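Local coordinates for protein probable zinc protease PqqL (PDB 6OFT) that probably cleaves peptide bonds as a zinc-dependent metalloendopeptidase of the M16 family, here represented by the first half of the periplasmic protein, at residues 34-39 and 197-202; 18-23 and 211-216; 193-198 and 224-229; 116-121 and 218-223; 91-96 and 169-174. One frame throughout, in Å; residues are numbered along the deposited sequence.

Contact 1 (34-39 and 197-202)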
# COMPACT_ATOMS: atom_id res chain seq x y z
N LEU A 34 18.46 6.63 0.27
CA LEU A 34 18.28 7.81 -0.57
C LEU A 34 17.25 7.40 -1.60
O LEU A 34 17.50 6.47 -2.38
CB LEU A 34 19.60 8.25 -1.24
CG LEU A 34 20.80 8.56 -0.34
CD1 LEU A 34 22.02 8.86 -1.19
CD2 LEU A 34 20.53 9.74 0.61
N TRP A 35 16.04 7.98 -1.51
CA TRP A 35 14.95 7.65 -2.41
C TRP A 35 14.48 8.89 -3.14
O TRP A 35 14.18 9.90 -2.49
CB TRP A 35 13.72 7.07 -1.66
CG TRP A 35 13.84 5.68 -1.07
CD1 TRP A 35 14.98 4.97 -0.81
CD2 TRP A 35 12.75 4.90 -0.56
NE1 TRP A 35 14.66 3.76 -0.23
CE2 TRP A 35 13.30 3.70 -0.05
CE3 TRP A 35 11.36 5.11 -0.47
CZ2 TRP A 35 12.50 2.71 0.56
CZ3 TRP A 35 10.57 4.11 0.10
CH2 TRP A 35 11.14 2.93 0.59
N LEU A 36 14.33 8.79 -4.47
CA LEU A 36 13.76 9.85 -5.28
C LEU A 36 12.33 9.41 -5.62
O LEU A 36 12.12 8.38 -6.27
CB LEU A 36 14.58 10.13 -6.56
CG LEU A 36 13.93 11.15 -7.53
CD1 LEU A 36 13.78 12.56 -6.88
CD2 LEU A 36 14.70 11.20 -8.87
N GLN A 37 11.36 10.21 -5.16
CA GLN A 37 9.95 9.92 -5.34
C GLN A 37 9.29 10.85 -6.35
O GLN A 37 9.19 12.05 -6.11
CB GLN A 37 9.25 9.93 -3.96
CG GLN A 37 7.71 9.85 -4.00
CD GLN A 37 7.16 10.09 -2.63
OE1 GLN A 37 7.32 11.17 -2.05
NE2 GLN A 37 6.52 9.09 -2.06
N ILE A 38 8.81 10.28 -7.46
CA ILE A 38 8.08 11.01 -8.49
C ILE A 38 6.63 10.81 -8.11
O ILE A 38 6.19 9.67 -8.01
CB ILE A 38 8.36 10.48 -9.94
CG1 ILE A 38 9.89 10.20 -10.20
CG2 ILE A 38 7.75 11.40 -11.01
CD1 ILE A 38 10.91 11.33 -10.03
N HIS A 39 5.88 11.90 -7.94
CA HIS A 39 4.47 11.82 -7.51
C HIS A 39 3.51 11.48 -8.65
O HIS A 39 2.35 11.96 -8.66
CB HIS A 39 4.06 13.09 -6.77
CG HIS A 39 4.79 13.29 -5.47
ND1 HIS A 39 4.18 13.04 -4.26
CD2 HIS A 39 6.05 13.73 -5.25
CE1 HIS A 39 5.08 13.33 -3.33
NE2 HIS A 39 6.22 13.75 -3.88
N ASN A 197 8.94 20.28 -9.09
CA ASN A 197 7.76 20.49 -8.24
C ASN A 197 6.87 19.22 -8.07
O ASN A 197 5.92 19.24 -7.29
CB ASN A 197 6.94 21.69 -8.75
CG ASN A 197 6.16 21.43 -10.01
OD1 ASN A 197 6.55 20.64 -10.88
ND2 ASN A 197 5.03 22.11 -10.15
N ASN A 198 7.19 18.13 -8.81
CA ASN A 198 6.49 16.86 -8.72
C ASN A 198 7.44 15.83 -8.09
O ASN A 198 7.19 14.62 -8.16
CB ASN A 198 6.02 16.42 -10.13
CG ASN A 198 5.01 15.30 -10.13
OD1 ASN A 198 4.11 15.24 -9.29
ND2 ASN A 198 5.15 14.38 -11.07
N MET A 199 8.53 16.31 -7.43
CA MET A 199 9.54 15.43 -6.82
C MET A 199 9.81 15.69 -5.36
O MET A 199 9.83 16.85 -4.92
CB MET A 199 10.88 15.53 -7.56
CG MET A 199 10.88 14.96 -8.94
SD MET A 199 12.42 15.43 -9.72
CE MET A 199 12.16 14.74 -11.32
N THR A 200 10.04 14.60 -4.62
CA THR A 200 10.44 14.61 -3.22
C THR A 200 11.65 13.70 -3.09
O THR A 200 11.58 12.54 -3.51
CB THR A 200 9.30 14.18 -2.29
OG1 THR A 200 8.18 15.06 -2.48
CG2 THR A 200 9.71 14.19 -0.83
N PHE A 201 12.76 14.24 -2.58
CA PHE A 201 13.97 13.47 -2.31
C PHE A 201 13.94 13.11 -0.81
O PHE A 201 13.84 14.00 0.03
CB PHE A 201 15.26 14.26 -2.69
CG PHE A 201 16.46 13.35 -2.70
CD1 PHE A 201 16.66 12.43 -3.72
CD2 PHE A 201 17.37 13.37 -1.65
CE1 PHE A 201 17.73 11.54 -3.69
CE2 PHE A 201 18.46 12.49 -1.63
CZ PHE A 201 18.62 11.58 -2.66
N ILE A 202 13.99 11.80 -0.49
CA ILE A 202 13.89 11.27 0.88
C ILE A 202 15.24 10.71 1.39
O ILE A 202 15.81 9.82 0.76
CB ILE A 202 12.73 10.24 0.96
CG1 ILE A 202 11.38 10.87 0.51
CG2 ILE A 202 12.61 9.60 2.36
CD1 ILE A 202 10.28 9.87 0.19
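Asn198 meets His39 where two antiparallel strands of the N-terminal M16 domain begin to pair: its carbonyl O accepts His39 N at 3.0 Å, while its side-chain OD1 rests 3.3 Å from His39 CB. The amide's polar end is held from elsewhere, ND2 by Thr40 OG1 and OD1 by Asn231. Met199 follows, a non-hydrogen-bonded partner of Ile38; the two side chains run side by side in the same direction, with Ile38 CD1 3.8 Å from Met199 CG. Thr200, on the other face, exchanges backbone bonds with Gln37, and its hydroxyl bonds the ring of His39. Thr200 OG1 lies beside the backbone N (chi1 -59°) and meets NE2 of His39 at 2.7 Å, near the plane of the imidazole, while Gln37 CG lies over one ring face toward the rim. Gln37 OE1, 3.6 Å from Thr200 CB, bonds Ser389. Phe201 crosses Leu34 obliquely, its CZ 3.8 Å from Leu34 CB. Ile202 closes the ladder with Trp35: Ile202 N gives a nearly straight bond to Trp35 O at 2.8 Å, and Trp35 N returns one to Ile202 O. Strand 199-205 lies between 31-38 and 19-24, strand 96-103 flanks 31-38 beyond, helix 107-122 covers the Leu36 and Phe201 face, and helix 378-391 packs against the face of Trp35 and Thr200.

Contact 2 (18-23 and 211-216)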
# COMPACT_ATOMS: atom_id res chain seq x y z
N LEU A 18 11.65 21.41 -5.74
CA LEU A 18 11.88 20.05 -5.29
C LEU A 18 11.70 19.99 -3.77
O LEU A 18 12.27 20.82 -3.06
CB LEU A 18 13.30 19.55 -5.69
CG LEU A 18 13.62 18.09 -5.31
CD1 LEU A 18 14.13 17.30 -6.50
CD2 LEU A 18 14.63 18.03 -4.15
N ARG A 19 10.93 19.01 -3.28
CA ARG A 19 10.69 18.86 -1.85
C ARG A 19 11.68 17.85 -1.29
O ARG A 19 12.18 17.00 -2.03
CB ARG A 19 9.26 18.38 -1.57
CG ARG A 19 8.16 19.45 -1.71
CD ARG A 19 6.78 18.80 -1.73
NE ARG A 19 6.44 18.33 -3.08
CZ ARG A 19 5.37 17.60 -3.41
NH1 ARG A 19 4.52 17.19 -2.47
NH2 ARG A 19 5.16 17.25 -4.67
N TYR A 20 11.99 17.95 0.00
CA TYR A 20 12.89 16.98 0.64
C TYR A 20 12.38 16.63 2.02
O TYR A 20 11.67 17.43 2.64
CB TYR A 20 14.35 17.45 0.68
CG TYR A 20 14.54 18.86 1.22
CD1 TYR A 20 14.65 19.09 2.58
CD2 TYR A 20 14.66 19.94 0.36
CE1 TYR A 20 14.80 20.39 3.09
CE2 TYR A 20 14.83 21.24 0.85
CZ TYR A 20 14.91 21.45 2.21
OH TYR A 20 15.10 22.73 2.68
N MET A 21 12.73 15.43 2.48
CA MET A 21 12.36 14.91 3.80
C MET A 21 13.57 14.18 4.31
O MET A 21 14.09 13.29 3.63
CB MET A 21 11.16 13.95 3.73
CG MET A 21 9.95 14.53 3.06
SD MET A 21 8.56 13.41 3.22
CE MET A 21 7.49 14.41 4.22
N ILE A 22 14.06 14.61 5.47
CA ILE A 22 15.24 14.02 6.11
C ILE A 22 14.87 13.51 7.50
O ILE A 22 14.28 14.24 8.30
CB ILE A 22 16.44 15.01 6.17
CG1 ILE A 22 16.83 15.50 4.74
CG2 ILE A 22 17.65 14.37 6.91
CD1 ILE A 22 17.53 16.82 4.76
N TYR A 23 15.24 12.25 7.78
CA TYR A 23 14.96 11.64 9.06
C TYR A 23 16.18 10.90 9.57
O TYR A 23 16.65 10.00 8.87
CB TYR A 23 13.72 10.73 9.00
CG TYR A 23 13.18 10.39 10.38
CD1 TYR A 23 12.30 11.25 11.03
CD2 TYR A 23 13.59 9.25 11.05
CE1 TYR A 23 11.85 10.98 12.32
CE2 TYR A 23 13.14 8.96 12.34
CZ TYR A 23 12.26 9.83 12.97
OH TYR A 23 11.81 9.55 14.24
N GLU A 211 24.92 17.88 6.97
CA GLU A 211 25.46 17.07 5.89
C GLU A 211 24.37 16.62 4.91
O GLU A 211 24.59 16.71 3.71
CB GLU A 211 26.24 15.87 6.42
CG GLU A 211 26.99 15.13 5.31
CD GLU A 211 27.69 13.84 5.67
OE1 GLU A 211 27.94 13.59 6.87
OE2 GLU A 211 28.02 13.09 4.73
N ALA A 212 23.21 16.12 5.41
CA ALA A 212 22.11 15.68 4.55
C ALA A 212 21.53 16.86 3.76
O ALA A 212 21.32 16.72 2.56
CB ALA A 212 21.02 15.00 5.38
N LEU A 213 21.30 18.03 4.41
CA LEU A 213 20.78 19.21 3.72
C LEU A 213 21.75 19.71 2.64
O LEU A 213 21.32 20.12 1.57
CB LEU A 213 20.43 20.35 4.70
CG LEU A 213 19.14 20.13 5.50
CD1 LEU A 213 19.11 20.95 6.77
CD2 LEU A 213 17.90 20.39 4.64
N ALA A 214 23.07 19.61 2.92
CA ALA A 214 24.10 20.01 1.97
C ALA A 214 24.12 19.06 0.77
O ALA A 214 24.24 19.55 -0.34
CB ALA A 214 25.47 20.06 2.64
N LEU A 215 23.96 17.72 0.99
CA LEU A 215 23.93 16.72 -0.10
C LEU A 215 22.86 17.08 -1.11
O LEU A 215 23.13 17.10 -2.30
CB LEU A 215 23.62 15.30 0.44
CG LEU A 215 24.78 14.35 0.78
CD1 LEU A 215 24.22 12.99 1.19
CD2 LEU A 215 25.74 14.16 -0.39
N ILE A 216 21.65 17.39 -0.61
CA ILE A 216 20.48 17.76 -1.42
C ILE A 216 20.69 19.08 -2.15
O ILE A 216 20.53 19.12 -3.37
CB ILE A 216 19.19 17.73 -0.56
CG1 ILE A 216 18.89 16.30 -0.06
CG2 ILE A 216 17.98 18.35 -1.30
CD1 ILE A 216 17.93 16.22 1.13
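Ile22 and Ile216 reach tip to tip, their CD1 methyls 3.7 Å apart, and the other apolar contacts gather round this pair. Leu213 CD2 sits between two partners, 3.6 Å from Ile22 CD1 and 3.5 Å from Tyr20 CE1, the Leu213 and Tyr20 side chains crossing at about a right angle. Ile22 uses its other branch too: CG2, anti to the backbone N, meets Ala212 CB at 3.8 Å. Tyr20 CG stands between its own backbone N and carbonyl carbon (chi1 50°), and from there the ring brings CE1 to Leu213 and CD2 to 4.0 Å from Ile216 CG2. Separately, Tyr20 CB lies 3.8 Å from Ile216 CD1. Leu18 CD2 adds a looser contact with Ile216 CG2. One shell out, Ile10 of strand 10-13 touches both Ile22 and Leu213, and Phe201 and Val203 of strand 199-205 pack against Ile216. Met21 points to the other side of the strand, where it touches helix 378-391. The short axes run 9.7 Å apart at 155°, roughly antiparallel, away from the predicted zinc site. A helix laid on a mixed sheet through largely aliphatic side chains and the Tyr20 ring is the layered alpha/beta packing of the M16 domain.

Contact 3 (193-198 and 224-229)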
# COMPACT_ATOMS: atom_id res chain seq x y z
N TRP A 193 6.19 14.85 -16.63
CA TRP A 193 6.03 14.55 -15.21
C TRP A 193 7.29 14.65 -14.36
O TRP A 193 7.17 14.85 -13.14
CB TRP A 193 5.39 13.15 -15.06
CG TRP A 193 4.07 13.04 -15.76
CD1 TRP A 193 3.82 12.39 -16.94
CD2 TRP A 193 2.84 13.68 -15.38
NE1 TRP A 193 2.50 12.55 -17.29
CE2 TRP A 193 1.87 13.32 -16.35
CE3 TRP A 193 2.45 14.49 -14.30
CZ2 TRP A 193 0.54 13.77 -16.28
CZ3 TRP A 193 1.13 14.90 -14.21
CH2 TRP A 193 0.19 14.54 -15.19
N TYR A 194 8.49 14.48 -14.96
CA TYR A 194 9.76 14.56 -14.22
C TYR A 194 10.31 15.97 -14.20
O TYR A 194 11.23 16.32 -14.95
CB TYR A 194 10.81 13.55 -14.74
CG TYR A 194 10.54 12.10 -14.40
CD1 TYR A 194 9.38 11.46 -14.84
CD2 TYR A 194 11.50 11.33 -13.73
CE1 TYR A 194 9.15 10.12 -14.56
CE2 TYR A 194 11.29 9.97 -13.49
CZ TYR A 194 10.12 9.37 -13.91
OH TYR A 194 9.90 8.04 -13.64
N GLN A 195 9.68 16.81 -13.37
CA GLN A 195 10.04 18.21 -13.14
C GLN A 195 10.10 18.41 -11.62
O GLN A 195 9.41 17.65 -10.93
CB GLN A 195 9.08 19.19 -13.85
CG GLN A 195 9.12 19.11 -15.41
CD GLN A 195 10.50 19.17 -16.07
OE1 GLN A 195 11.48 19.64 -15.49
NE2 GLN A 195 10.63 18.69 -17.30
N PRO A 196 10.97 19.32 -11.09
CA PRO A 196 11.19 19.39 -9.63
C PRO A 196 9.98 19.52 -8.71
O PRO A 196 10.01 18.90 -7.66
CB PRO A 196 12.13 20.60 -9.46
CG PRO A 196 12.89 20.61 -10.71
CD PRO A 196 11.91 20.22 -11.79
N ASN A 197 8.94 20.28 -9.09
CA ASN A 197 7.76 20.49 -8.24
C ASN A 197 6.87 19.22 -8.07
O ASN A 197 5.92 19.24 -7.29
CB ASN A 197 6.94 21.69 -8.75
CG ASN A 197 6.16 21.43 -10.01
OD1 ASN A 197 6.55 20.64 -10.88
ND2 ASN A 197 5.03 22.11 -10.15
N ASN A 198 7.19 18.13 -8.81
CA ASN A 198 6.49 16.86 -8.72
C ASN A 198 7.44 15.83 -8.09
O ASN A 198 7.19 14.62 -8.16
CB ASN A 198 6.02 16.42 -10.13
CG ASN A 198 5.01 15.30 -10.13
OD1 ASN A 198 4.11 15.24 -9.29
ND2 ASN A 198 5.15 14.38 -11.07
N PRO A 224 16.64 22.96 -13.44
CA PRO A 224 15.77 24.10 -13.83
C PRO A 224 14.38 24.04 -13.20
O PRO A 224 13.80 22.95 -13.07
CB PRO A 224 15.71 24.00 -15.36
CG PRO A 224 16.95 23.25 -15.74
CD PRO A 224 17.15 22.25 -14.64
N ALA A 225 13.85 25.21 -12.83
CA ALA A 225 12.55 25.37 -12.18
C ALA A 225 11.34 25.12 -13.10
O ALA A 225 10.37 25.88 -13.07
CB ALA A 225 12.46 26.74 -11.50
N ASN A 226 11.37 24.04 -13.88
CA ASN A 226 10.25 23.69 -14.74
C ASN A 226 9.12 23.12 -13.87
O ASN A 226 9.38 22.52 -12.81
CB ASN A 226 10.65 22.69 -15.83
CG ASN A 226 11.78 23.12 -16.74
OD1 ASN A 226 12.81 22.44 -16.86
ND2 ASN A 226 11.61 24.23 -17.44
N LYS A 227 7.87 23.36 -14.29
CA LYS A 227 6.67 22.91 -13.62
C LYS A 227 6.16 21.68 -14.35
O LYS A 227 6.05 21.69 -15.59
CB LYS A 227 5.58 24.01 -13.66
CG LYS A 227 6.01 25.38 -13.13
CD LYS A 227 5.71 25.56 -11.66
CE LYS A 227 4.77 26.72 -11.43
NZ LYS A 227 4.59 27.01 -9.98
N ALA A 228 5.85 20.61 -13.60
CA ALA A 228 5.30 19.40 -14.21
C ALA A 228 3.82 19.67 -14.51
O ALA A 228 3.28 20.69 -14.06
CB ALA A 228 5.41 18.23 -13.24
N ALA A 229 3.17 18.78 -15.29
CA ALA A 229 1.73 18.87 -15.57
C ALA A 229 1.01 18.55 -14.24
O ALA A 229 1.62 17.92 -13.37
CB ALA A 229 1.32 17.85 -16.62
O HOH W 1 14.51 20.30 -14.42
O HOH W 2 2.66 21.81 -11.60
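The indole of Trp193 carries the methyl of Ala229 over one face, a CH-pi contact with Ala229 CB 4.0 Å from the centroid of the six-membered ring and 20° off its normal. Ala229 O also comes 3.2 Å from the Trp193 ring atom CZ3. Here two loops pack together, the first with a 3-10 segment at 196-197: residues 193-198 lead from helix 183-193 to strand 199-205, and residues 224-229 follow helix 209-220. Asn197 provides a direct hydrogen bond: with its CG set between backbone N and carbonyl carbon (chi1 74°), OD1 accepts Ala228 N at 2.8 Å in an almost straight bond. Its ND2 reaches a water that in turn donates to Ala228 O, so one amide serves both polar groups of Ala228. An alanine here would probably leave Ala228 N without this acceptor and break the water bridge, leaving Ala228 less firmly tied. Beside this bond, the methyl of Ala228 packs against CB of Gln195 and of Asn198. Gln195 itself is steadied from outside by Gln191 O, to which NE2 bonds. Asn198 ND2, besides Thr40, donates to Trp193 O at 2.9 Å, the acceptor lying in the amide plane of Asn198.

Contact 4 (116-121 and 218-223)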
# COMPACT_ATOMS: atom_id res chain seq x y z
N ILE A 116 24.12 10.85 -9.80
CA ILE A 116 23.25 9.94 -10.57
C ILE A 116 21.78 10.35 -10.38
O ILE A 116 21.04 10.37 -11.36
CB ILE A 116 23.52 8.44 -10.22
CG1 ILE A 116 24.93 7.99 -10.70
CG2 ILE A 116 22.43 7.53 -10.81
CD1 ILE A 116 25.42 6.66 -10.17
N PHE A 117 21.36 10.70 -9.15
CA PHE A 117 19.98 11.13 -8.88
C PHE A 117 19.65 12.42 -9.64
O PHE A 117 18.54 12.55 -10.17
CB PHE A 117 19.71 11.31 -7.37
CG PHE A 117 19.28 10.07 -6.62
CD1 PHE A 117 18.04 9.49 -6.86
CD2 PHE A 117 20.09 9.51 -5.64
CE1 PHE A 117 17.62 8.36 -6.14
CE2 PHE A 117 19.66 8.39 -4.91
CZ PHE A 117 18.44 7.82 -5.17
N SER A 118 20.61 13.36 -9.70
CA SER A 118 20.47 14.62 -10.43
C SER A 118 20.16 14.39 -11.93
O SER A 118 19.30 15.07 -12.49
CB SER A 118 21.72 15.47 -10.26
OG SER A 118 21.49 16.78 -10.73
N GLU A 119 20.82 13.40 -12.55
CA GLU A 119 20.62 13.03 -13.95
C GLU A 119 19.37 12.20 -14.18
O GLU A 119 18.79 12.28 -15.26
CB GLU A 119 21.86 12.34 -14.53
CG GLU A 119 23.07 13.25 -14.44
CD GLU A 119 23.88 13.36 -15.71
OE1 GLU A 119 23.79 12.44 -16.56
OE2 GLU A 119 24.61 14.36 -15.85
N TRP A 120 18.92 11.41 -13.19
CA TRP A 120 17.67 10.69 -13.37
C TRP A 120 16.53 11.72 -13.41
O TRP A 120 15.55 11.52 -14.12
CB TRP A 120 17.44 9.70 -12.21
CG TRP A 120 18.23 8.43 -12.31
CD1 TRP A 120 18.82 7.90 -13.42
CD2 TRP A 120 18.49 7.51 -11.24
NE1 TRP A 120 19.41 6.69 -13.12
CE2 TRP A 120 19.20 6.42 -11.79
CE3 TRP A 120 18.16 7.48 -9.87
CZ2 TRP A 120 19.60 5.32 -11.02
CZ3 TRP A 120 18.55 6.39 -9.11
CH2 TRP A 120 19.26 5.32 -9.68
N SER A 121 16.68 12.84 -12.66
CA SER A 121 15.71 13.92 -12.56
C SER A 121 15.37 14.63 -13.88
O SER A 121 14.21 15.00 -14.07
CB SER A 121 16.15 14.95 -11.52
OG SER A 121 16.16 14.36 -10.23
N ASP A 218 23.52 20.89 -2.69
CA ASP A 218 24.68 20.88 -3.59
C ASP A 218 24.43 20.15 -4.90
O ASP A 218 25.09 20.45 -5.89
CB ASP A 218 25.90 20.25 -2.91
CG ASP A 218 26.53 21.06 -1.80
OD1 ASP A 218 27.47 20.55 -1.14
OD2 ASP A 218 26.08 22.21 -1.56
N ASN A 219 23.50 19.18 -4.90
CA ASN A 219 23.29 18.35 -6.08
C ASN A 219 21.96 18.49 -6.78
O ASN A 219 21.85 18.04 -7.92
CB ASN A 219 23.53 16.89 -5.69
CG ASN A 219 24.96 16.64 -5.30
OD1 ASN A 219 25.85 16.65 -6.14
ND2 ASN A 219 25.21 16.42 -4.03
N LEU A 220 20.95 19.08 -6.15
CA LEU A 220 19.62 19.13 -6.78
C LEU A 220 19.04 20.52 -6.96
O LEU A 220 17.99 20.65 -7.59
CB LEU A 220 18.62 18.23 -6.00
CG LEU A 220 18.97 16.72 -5.90
CD1 LEU A 220 18.10 16.00 -4.88
CD2 LEU A 220 18.89 16.03 -7.27
N SER A 221 19.70 21.55 -6.43
CA SER A 221 19.19 22.92 -6.55
C SER A 221 19.44 23.53 -7.95
O SER A 221 18.71 24.45 -8.34
CB SER A 221 19.72 23.82 -5.43
OG SER A 221 21.11 24.03 -5.52
N LYS A 222 20.40 22.98 -8.72
CA LYS A 222 20.69 23.49 -10.07
C LYS A 222 19.72 22.96 -11.15
O LYS A 222 19.80 23.40 -12.30
CB LYS A 222 22.15 23.25 -10.47
CG LYS A 222 23.12 24.22 -9.76
CD LYS A 222 24.39 24.53 -10.57
CE LYS A 222 25.52 23.54 -10.37
NZ LYS A 222 26.12 23.62 -9.01
N LEU A 223 18.79 22.03 -10.79
CA LEU A 223 17.79 21.52 -11.74
C LEU A 223 16.88 22.70 -12.13
O LEU A 223 16.42 23.41 -11.22
CB LEU A 223 16.91 20.40 -11.14
CG LEU A 223 17.57 19.07 -10.72
CD1 LEU A 223 16.61 18.24 -9.89
CD2 LEU A 223 18.03 18.27 -11.92
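Helix-to-helix packing on one side of the M16 domain's sheet joins helix 107-122 to the end of helix 209-220, where a type I beta turn from Leu220 to Leu223 carries the chain away. Ser118 and Leu220 have the nearest CA atoms, 5.9 Å apart. Leu220 CD2 rests 3.8 Å from Ser118 CA, so a leucine methyl lies against the helix backbone itself. Leu223 comes in from the turn with both branches: CD1 touches Ser121 CB at 3.7 Å, and CD2 sits by Ser118 O. Leu223 also touches Pro196 and Asn122. Ser121 OG turns back to its own helix, donating to Phe117 O, which also accepts Ser121 N from the opposite face of its plane. Asn219, though close by, directs OD1 to Gln111. The one hydrogen bond between the segments comes from Ser118: with OG anti to the backbone N (chi1 -169°), it donates to Asn219 O at 3.1 Å, almost in line with that carbonyl.

Contact 5 (91-96 and 169-174)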
# COMPACT_ATOMS: atom_id res chain seq x y z
N THR A 91 7.29 1.18 -9.97
CA THR A 91 6.23 2.02 -10.50
C THR A 91 4.91 1.46 -10.00
O THR A 91 4.64 0.27 -10.16
CB THR A 91 6.26 2.10 -12.04
OG1 THR A 91 7.57 2.44 -12.46
CG2 THR A 91 5.28 3.13 -12.59
N SER A 92 4.10 2.32 -9.39
CA SER A 92 2.78 1.90 -8.91
C SER A 92 1.75 2.78 -9.62
O SER A 92 2.09 3.52 -10.54
CB SER A 92 2.69 2.04 -7.39
OG SER A 92 2.72 3.41 -7.00
N TYR A 93 0.50 2.70 -9.18
CA TYR A 93 -0.56 3.54 -9.73
C TYR A 93 -0.29 5.02 -9.43
O TYR A 93 -0.55 5.87 -10.26
CB TYR A 93 -1.89 3.17 -9.04
CG TYR A 93 -2.39 1.79 -9.35
CD1 TYR A 93 -3.06 1.52 -10.54
CD2 TYR A 93 -2.24 0.74 -8.44
CE1 TYR A 93 -3.55 0.24 -10.82
CE2 TYR A 93 -2.70 -0.54 -8.72
CZ TYR A 93 -3.37 -0.78 -9.91
OH TYR A 93 -3.87 -2.03 -10.19
N ASP A 94 0.24 5.30 -8.24
CA ASP A 94 0.42 6.64 -7.67
C ASP A 94 1.78 7.28 -7.79
O ASP A 94 1.88 8.50 -7.64
CB ASP A 94 0.07 6.58 -6.17
CG ASP A 94 -1.20 5.84 -5.84
OD1 ASP A 94 -2.27 6.23 -6.36
OD2 ASP A 94 -1.14 4.86 -5.08
N GLU A 95 2.84 6.48 -7.97
CA GLU A 95 4.20 7.02 -7.97
C GLU A 95 5.22 6.13 -8.65
O GLU A 95 4.97 4.95 -8.93
CB GLU A 95 4.66 7.26 -6.50
CG GLU A 95 4.65 5.99 -5.66
CD GLU A 95 5.01 6.07 -4.19
OE1 GLU A 95 5.42 7.15 -3.72
OE2 GLU A 95 4.89 5.02 -3.52
N THR A 96 6.41 6.71 -8.86
CA THR A 96 7.60 6.04 -9.37
C THR A 96 8.67 6.39 -8.36
O THR A 96 8.85 7.57 -8.05
CB THR A 96 7.98 6.51 -10.78
OG1 THR A 96 6.81 6.63 -11.58
CG2 THR A 96 8.95 5.56 -11.44
N ARG A 169 -5.70 1.18 -15.38
CA ARG A 169 -4.30 1.61 -15.33
C ARG A 169 -3.35 0.70 -14.53
O ARG A 169 -2.54 1.21 -13.75
CB ARG A 169 -4.21 3.06 -14.82
CG ARG A 169 -4.81 4.13 -15.76
CD ARG A 169 -4.10 4.15 -17.11
NE ARG A 169 -4.59 5.19 -18.02
CZ ARG A 169 -5.62 5.04 -18.85
NH1 ARG A 169 -6.30 3.90 -18.88
NH2 ARG A 169 -5.98 6.03 -19.65
N GLU A 170 -3.36 -0.62 -14.79
CA GLU A 170 -2.42 -1.55 -14.14
C GLU A 170 -0.98 -1.13 -14.58
O GLU A 170 -0.76 -0.88 -15.78
CB GLU A 170 -2.70 -3.00 -14.55
CG GLU A 170 -2.26 -4.02 -13.51
CD GLU A 170 -1.97 -5.41 -14.04
OE1 GLU A 170 -2.54 -5.80 -15.09
OE2 GLU A 170 -1.17 -6.12 -13.40
N PRO A 171 -0.02 -0.95 -13.63
CA PRO A 171 1.31 -0.41 -14.01
C PRO A 171 2.06 -1.10 -15.17
O PRO A 171 2.69 -0.38 -15.94
CB PRO A 171 2.10 -0.48 -12.70
CG PRO A 171 1.05 -0.35 -11.63
CD PRO A 171 -0.14 -1.11 -12.16
N ILE A 172 1.99 -2.43 -15.33
CA ILE A 172 2.67 -3.11 -16.44
C ILE A 172 2.19 -2.61 -17.83
O ILE A 172 2.96 -2.67 -18.80
CB ILE A 172 2.60 -4.68 -16.31
CG1 ILE A 172 3.55 -5.39 -17.30
CG2 ILE A 172 1.16 -5.21 -16.45
CD1 ILE A 172 5.10 -5.35 -16.95
N GLY A 173 0.94 -2.13 -17.91
CA GLY A 173 0.34 -1.64 -19.14
C GLY A 173 0.04 -2.73 -20.15
O GLY A 173 -0.29 -3.86 -19.77
N LEU A 174 0.16 -2.39 -21.45
CA LEU A 174 -0.12 -3.31 -22.57
C LEU A 174 1.16 -3.65 -23.29
O LEU A 174 1.96 -2.76 -23.56
CB LEU A 174 -1.09 -2.68 -23.59
CG LEU A 174 -2.47 -2.19 -23.15
CD1 LEU A 174 -3.31 -1.88 -24.39
CD2 LEU A 174 -3.23 -3.23 -22.31
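Tyr93 CG stands beside its backbone N and anti to the carbonyl carbon (chi1 -66°), and the Tyr93 side chain crosses that of Pro171 at about a right angle. Pro171 CD lies over a face of the Tyr93 ring, toward the rim, 4.1 Å from the centroid and 18° off the normal: a CH-pi contact. Toward residues 91-92, Pro171 CB touches Thr91 O at 3.7 Å and CG meets the carbonyl carbon of Ser92. Tyr93 CE1 also lies 3.2 Å from Arg169 O, which accepts Ser42 OG, and Tyr93 OH bonds Arg157 NH2. Ser92 OG takes Glu95 N at 3.2 Å, an ST motif within 91-96. A glycine in place of Tyr93 would probably leave Pro171 without its aromatic cover and Arg157 without the hydroxyl it bonds. Thr91 OG1 bonds Glu57, the predicted proton acceptor, so this surface contact adjoins the probable active site. Its chemistry, a proline over an aromatic face and carbons against backbone carbonyls, with polar ends tied elsewhere, implies that shape rather than direct bonding joins the loops.

Chemistry follows the element involved more than burial across these five contacts. Contacts 1, 2 and 4 are buried, contact 3 is partly buried, and contact 5 lies at the surface. Contact 1 is a backbone ladder inside the sheet; contact 2 lays helix 209-220 on the neighbouring strand by carbon alone, and contact 4 uses the end of that same helix with a single serine bond. The backbone of Arg19 pairs with Met199 and Phe201, tying contacts 1 and 2, while contact 1 shares Asn197 and Asn198 with contact 3, where loops rely on one amide and on water. Contact 5 joins the ladder's other flank, Thr96 bonding Ile38, yet stays clear of contacts 2 and 4.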